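Local coordinates for AAR187Cp (Eremothecium gossypii, PDB 3ZIL), which probably regulates the establishment of sister-chromatid cohesion by acting on cohesin, the piece here being its helical Wap1 domain, at residues Tyr135-Leu138 against Leu139-Leu142; Val82-Leu85 against Leu86-Phe89. All coordinates share one frame; numbering follows the deposited sequence.

Interaction 1: Tyr135-Leu138 against Leu139-Leu142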
ATOM      1  N   TYR A 135     -24.174  21.597  -6.957  1.00 22.65           N
ATOM      2  CA  TYR A 135     -23.268  20.438  -7.053  1.00 25.81           C
ATOM      3  C   TYR A 135     -21.920  20.791  -7.675  1.00 26.74           C
ATOM      4  O   TYR A 135     -20.897  20.502  -7.079  1.00 24.33           O
ATOM      5  CB  TYR A 135     -23.931  19.361  -7.864  1.00 24.07           C
ATOM      6  CG  TYR A 135     -23.083  18.147  -8.048  1.00 25.63           C
ATOM      7  CD1 TYR A 135     -22.715  17.365  -6.931  1.00 25.31           C
ATOM      8  CD2 TYR A 135     -22.705  17.716  -9.339  1.00 25.29           C
ATOM      9  CE1 TYR A 135     -21.982  16.172  -7.104  1.00 28.42           C
ATOM     10  CE2 TYR A 135     -21.933  16.552  -9.514  1.00 27.14           C
ATOM     11  CZ  TYR A 135     -21.567  15.782  -8.380  1.00 26.60           C
ATOM     12  OH  TYR A 135     -20.800  14.613  -8.532  1.00 27.27           O
ATOM     13  N   GLN A 136     -21.941  21.426  -8.863  1.00 28.87           N
ATOM     14  CA  GLN A 136     -20.721  22.051  -9.460  1.00 30.77           C
ATOM     15  C   GLN A 136     -19.958  22.923  -8.489  1.00 28.48           C
ATOM     16  O   GLN A 136     -18.731  22.868  -8.379  1.00 31.02           O
ATOM     17  CB  GLN A 136     -21.027  22.904 -10.723  1.00 29.39           C
ATOM     18  CG  GLN A 136     -21.817  22.255 -11.884  1.00 41.54           C
ATOM     19  CD  GLN A 136     -21.713  20.716 -12.038  1.00 51.90           C
ATOM     20  OE1 GLN A 136     -20.596  20.121 -12.039  1.00 44.29           O
ATOM     21  NE2 GLN A 136     -22.911  20.048 -12.186  1.00 52.05           N
ATOM     22  N   ASP A 137     -20.675  23.766  -7.790  1.00 28.49           N
ATOM     23  CA  ASP A 137     -20.032  24.666  -6.851  1.00 28.95           C
ATOM     24  C   ASP A 137     -19.293  23.850  -5.734  1.00 29.18           C
ATOM     25  O   ASP A 137     -18.082  24.077  -5.423  1.00 26.06           O
ATOM     26  CB  ASP A 137     -21.121  25.587  -6.346  1.00 32.99           C
ATOM     27  CG  ASP A 137     -20.718  26.460  -5.168  1.00 35.83           C
ATOM     28  OD1 ASP A 137     -19.567  26.440  -4.674  1.00 41.10           O
ATOM     29  OD2 ASP A 137     -21.623  27.193  -4.709  1.00 45.51           O
ATOM     30  N   LEU A 138     -19.996  22.876  -5.145  1.00 27.18           N
ATOM     31  CA  LEU A 138     -19.318  21.975  -4.187  1.00 25.42           C
ATOM     32  C   LEU A 138     -18.089  21.236  -4.729  1.00 21.46           C
ATOM     33  O   LEU A 138     -17.041  21.235  -4.065  1.00 21.65           O
ATOM     34  CB  LEU A 138     -20.307  20.990  -3.542  1.00 26.17           C
ATOM     35  CG  LEU A 138     -19.672  20.139  -2.415  1.00 28.91           C
ATOM     36  CD1 LEU A 138     -19.358  20.958  -1.137  1.00 28.21           C
ATOM     37  CD2 LEU A 138     -20.642  19.003  -2.138  1.00 24.40           C
ATOM     38  N   LEU A 139     -18.241  20.596  -5.896  1.00 20.94           N
ATOM     39  CA  LEU A 139     -17.187  19.898  -6.584  1.00 25.07           C
ATOM     40  C   LEU A 139     -15.912  20.720  -6.769  1.00 25.89           C
ATOM     41  O   LEU A 139     -14.822  20.215  -6.500  1.00 25.57           O
ATOM     42  CB  LEU A 139     -17.681  19.400  -7.961  1.00 25.71           C
ATOM     43  CG  LEU A 139     -17.845  17.951  -8.394  1.00 31.12           C
ATOM     44  CD1 LEU A 139     -18.352  17.006  -7.331  1.00 27.08           C
ATOM     45  CD2 LEU A 139     -18.693  17.883  -9.682  1.00 31.90           C
ATOM     46  N   ARG A 140     -16.040  21.957  -7.251  1.00 27.90           N
ATOM     47  CA  ARG A 140     -14.909  22.925  -7.264  1.00 30.86           C
ATOM     48  C   ARG A 140     -14.236  23.128  -5.910  1.00 32.69           C
ATOM     49  O   ARG A 140     -13.081  23.458  -5.863  1.00 33.56           O
ATOM     50  CB  ARG A 140     -15.292  24.301  -7.911  1.00 31.84           C
ATOM     51  CG  ARG A 140     -15.688  24.158  -9.393  1.00 35.07           C
ATOM     52  CD  ARG A 140     -15.992  25.471 -10.101  1.00 37.30           C
ATOM     53  NE  ARG A 140     -17.044  26.289  -9.488  1.00 37.58           N
ATOM     54  CZ  ARG A 140     -18.319  26.336  -9.914  1.00 38.93           C
ATOM     55  NH1 ARG A 140     -18.703  25.606 -10.952  1.00 41.97           N
ATOM     56  NH2 ARG A 140     -19.222  27.119  -9.315  1.00 34.86           N
ATOM     57  N   LYS A 141     -14.927  22.904  -4.806  1.00 28.63           N
ATOM     58  CA  LYS A 141     -14.291  23.044  -3.498  1.00 28.08           C
ATOM     59  C   LYS A 141     -13.777  21.768  -2.808  1.00 28.75           C
ATOM     60  O   LYS A 141     -13.083  21.870  -1.819  1.00 26.86           O
ATOM     61  CB  LYS A 141     -15.264  23.757  -2.549  1.00 31.85           C
ATOM     62  CG  LYS A 141     -15.299  25.267  -2.730  1.00 34.54           C
ATOM     63  CD  LYS A 141     -16.674  25.846  -2.387  1.00 36.30           C
ATOM     64  CE  LYS A 141     -16.721  27.318  -2.826  1.00 31.89           C
ATOM     65  NZ  LYS A 141     -18.098  27.798  -2.631  1.00 33.53           N
ATOM     66  N   LEU A 142     -14.210  20.575  -3.251  1.00 24.09           N
ATOM     67  CA  LEU A 142     -13.919  19.323  -2.498  1.00 20.62           C
ATOM     68  C   LEU A 142     -12.467  18.956  -2.694  1.00 21.48           C
ATOM     69  O   LEU A 142     -11.893  19.235  -3.746  1.00 22.71           O
ATOM     70  CB  LEU A 142     -14.740  18.188  -3.090  1.00 20.47           C
ATOM     71  CG  LEU A 142     -16.202  18.203  -2.597  1.00 20.58           C
ATOM     72  CD1 LEU A 142     -16.964  17.244  -3.468  1.00 20.37           C
ATOM     73  CD2 LEU A 142     -16.280  17.844  -1.076  1.00 19.52           C
TER
HETATM   74  O   HOH W   1     -17.282  26.823  -6.297  1.00 30.76           O
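Asp-137 and Lys-141 form an i to i+4 salt bridge, Lys-141 NZ lying 2.9 Å from Asp-137 OD1 on the syn lone pair of that oxygen. With CG anti to the backbone N (chi1 170°), the carboxylate ends up within reach of Lys-141. OD1 is gripped twice: water 1 donates to it at 2.8 Å while accepting from Arg-140 NE at 3.2 Å. Lys-141 NZ also binds Asn-52 OD1 of helix 36-52. Pairs of this spacing are a familiar feature of the polar flank of amphipathic helices, here helix 129-141 of the Wap1 domain. Bent at chi3, Arg-140 lays one face of its guanidinium over Gln-136 O and Asp-137 CA, with NH2 still 4.7 Å from Asp-137 OD1. Tyr-135 O receives Leu-139 N in a nearly straight bond (176°), and Gln-136 O likewise takes Arg-140 N at 3.1 Å. The next amide departs from this pattern: Lys-141 N reaches Leu-138 O at 2.8 Å, approaching 58° out of the carbonyl plane, and keeps a weak bond to Asp-137 O. On the apolar flank, Leu-139 CD2 meets Tyr-135 CE2 obliquely at 3.5 Å.

Interaction 2: Val82-Leu85 against Leu86-Phe89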
ATOM      1  N   VAL A  82     -23.401   9.927  -5.910  1.00 23.56           N
ATOM      2  CA  VAL A  82     -23.351  11.320  -5.535  1.00 23.38           C
ATOM      3  C   VAL A  82     -23.541  11.422  -4.012  1.00 21.42           C
ATOM      4  O   VAL A  82     -22.789  12.101  -3.339  1.00 24.78           O
ATOM      5  CB  VAL A  82     -24.363  12.245  -6.304  1.00 23.51           C
ATOM      6  CG1 VAL A  82     -24.386  13.619  -5.620  1.00 21.05           C
ATOM      7  CG2 VAL A  82     -23.990  12.374  -7.763  1.00 23.65           C
ATOM      8  N   THR A  83     -24.454  10.620  -3.479  1.00 20.91           N
ATOM      9  CA  THR A  83     -24.702  10.594  -2.049  1.00 20.54           C
ATOM     10  C   THR A  83     -23.431  10.129  -1.328  1.00 19.32           C
ATOM     11  O   THR A  83     -23.043  10.699  -0.306  1.00 20.21           O
ATOM     12  CB  THR A  83     -25.899   9.698  -1.767  1.00 21.35           C
ATOM     13  OG1 THR A  83     -27.061  10.334  -2.325  1.00 25.48           O
ATOM     14  CG2 THR A  83     -26.142   9.500  -0.300  1.00 22.07           C
ATOM     15  N   SER A  84     -22.809   9.096  -1.878  1.00 16.84           N
ATOM     16  CA  SER A  84     -21.552   8.503  -1.309  1.00 18.44           C
ATOM     17  C   SER A  84     -20.373   9.501  -1.234  1.00 16.31           C
ATOM     18  O   SER A  84     -19.623   9.565  -0.238  1.00 20.63           O
ATOM     19  CB  SER A  84     -21.239   7.293  -2.193  1.00 16.76           C
ATOM     20  OG  SER A  84     -22.105   6.252  -1.816  1.00 17.36           O
ATOM     21  N   LEU A  85     -20.241  10.301  -2.293  1.00 16.58           N
ATOM     22  CA  LEU A  85     -19.338  11.419  -2.313  1.00 17.10           C
ATOM     23  C   LEU A  85     -19.581  12.465  -1.217  1.00 17.34           C
ATOM     24  O   LEU A  85     -18.644  12.895  -0.532  1.00 16.23           O
ATOM     25  CB  LEU A  85     -19.349  12.092  -3.662  1.00 17.01           C
ATOM     26  CG  LEU A  85     -18.155  13.083  -3.788  1.00 20.08           C
ATOM     27  CD1 LEU A  85     -16.783  12.385  -3.710  1.00 17.81           C
ATOM     28  CD2 LEU A  85     -18.266  13.924  -5.074  1.00 22.98           C
ATOM     29  N   LEU A  86     -20.838  12.907  -1.081  1.00 17.41           N
ATOM     30  CA  LEU A  86     -21.216  13.806  -0.027  1.00 17.44           C
ATOM     31  C   LEU A  86     -20.891  13.198   1.339  1.00 16.78           C
ATOM     32  O   LEU A  86     -20.485  13.913   2.238  1.00 18.09           O
ATOM     33  CB  LEU A  86     -22.741  14.079  -0.119  1.00 18.96           C
ATOM     34  CG  LEU A  86     -23.248  14.637  -1.443  1.00 17.52           C
ATOM     35  CD1 LEU A  86     -24.792  14.855  -1.514  1.00 18.74           C
ATOM     36  CD2 LEU A  86     -22.472  15.896  -1.809  1.00 18.20           C
ATOM     37  N   GLN A  87     -21.133  11.883   1.506  1.00 16.07           N
ATOM     38  CA  GLN A  87     -20.930  11.250   2.774  1.00 17.80           C
ATOM     39  C   GLN A  87     -19.446  11.190   3.051  1.00 17.05           C
ATOM     40  O   GLN A  87     -19.086  11.301   4.217  1.00 16.24           O
ATOM     41  CB  GLN A  87     -21.502   9.806   2.836  1.00 18.38           C
ATOM     42  CG  GLN A  87     -23.040   9.836   2.851  1.00 19.74           C
ATOM     43  CD  GLN A  87     -23.646   8.475   2.631  1.00 21.30           C
ATOM     44  OE1 GLN A  87     -23.388   7.828   1.618  1.00 21.58           O
ATOM     45  NE2 GLN A  87     -24.557   8.080   3.528  1.00 18.92           N
ATOM     46  N   CYS A  88     -18.624  10.947   2.032  1.00 15.93           N
ATOM     47  CA  CYS A  88     -17.138  10.971   2.273  1.00 17.22           C
ATOM     48  C   CYS A  88     -16.666  12.411   2.735  1.00 17.65           C
ATOM     49  O   CYS A  88     -15.847  12.511   3.622  1.00 18.66           O
ATOM     50  CB  CYS A  88     -16.382  10.617   1.017  1.00 16.34           C
ATOM     51  SG  CYS A  88     -16.531   8.930   0.415  1.00 20.10           S
ATOM     52  N   PHE A  89     -17.163  13.491   2.118  1.00 19.05           N
ATOM     53  CA  PHE A  89     -16.909  14.862   2.607  1.00 20.94           C
ATOM     54  C   PHE A  89     -17.293  15.086   4.110  1.00 22.69           C
ATOM     55  O   PHE A  89     -16.470  15.548   4.886  1.00 22.01           O
ATOM     56  CB  PHE A  89     -17.545  15.923   1.667  1.00 22.96           C
ATOM     57  CG  PHE A  89     -17.535  17.298   2.243  1.00 27.65           C
ATOM     58  CD1 PHE A  89     -16.349  18.051   2.289  1.00 26.49           C
ATOM     59  CD2 PHE A  89     -18.681  17.815   2.840  1.00 29.76           C
ATOM     60  CE1 PHE A  89     -16.331  19.318   2.849  1.00 29.79           C
ATOM     61  CE2 PHE A  89     -18.651  19.078   3.432  1.00 33.76           C
ATOM     62  CZ  PHE A  89     -17.475  19.829   3.436  1.00 30.14           C
TER
HETATM   63  O   HOH W   2     -24.549   5.882   0.115  1.00 16.99           O
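Helix 81-93 of the all-helical Wap1 domain, largely buried along residues 82-89, brings Thr-83 and Ser-84 against Gln-87 one turn further on, and illustrates how a regular backbone can be combined with a water-bridged polar side. Four successive i to i+4 bonds satisfy the amides of Leu-86, Gln-87, Cys-88 and Phe-89. The first, Leu-86 N to Val-82 O, is nearly straight at 171°, and the third, Cys-88 N to Ser-84 O, measures 2.8 Å.

Gln-87 turns back along the preceding turn. Its CG lies beside the backbone N (chi1 -71°), which leads the extended chain over Thr-83 O and leaves CG 3.3 Å from that oxygen. The amide then passes the Thr-83 methyl, CG2 standing 3.7 Å from Gln-87 OE1. Water 2 donates to OE1 at 2.7 Å and to Ser-84 OG at 3.1 Å, so the two side chains, whose oxygens do not meet directly, are joined through it. Ser-84 OG is also bonded to Gln-80 O of the preceding turn. Gln-87 NE2 bonds to the carbonyls of Cys-72 and Gly-75, so both ends of the amide are engaged and its flip is settled. Replacing Gln-87 with a leucine would probably leave those two carbonyls and water 2 without their amide partner, and weaken the tie between this helix and the end of helix 54-72 with the loop after it.

Away from this polar side, Leu-86 has its CG beside the backbone N, which brings CG within 3.2 Å of Val-82 O. Its methyl CD1 touches the valine more loosely, 4.3 Å from Val-82 CG1.

Followed from the N terminus, the chain completes interaction 2 within helix 81-93, passes through helix 108-116, and only then enters interaction 1 within helix 129-141. Each contact joins successive turns of one helix, so neither closes a long loop, and the two are in series without nesting or crossing. In space they are neighbours, their centres about 12 Å apart, and residues 82-89 and 135-142 run in broadly the same direction. Tyr-135 packs on Val-82, Leu-138 on Leu-86 and Leu-139 on Leu-85, while Leu-142 CD2 comes within 3.4 Å of Phe-89 CD1. Helix 36-52 joins both, its Met-51 touching Lys-141 as well as Phe-89.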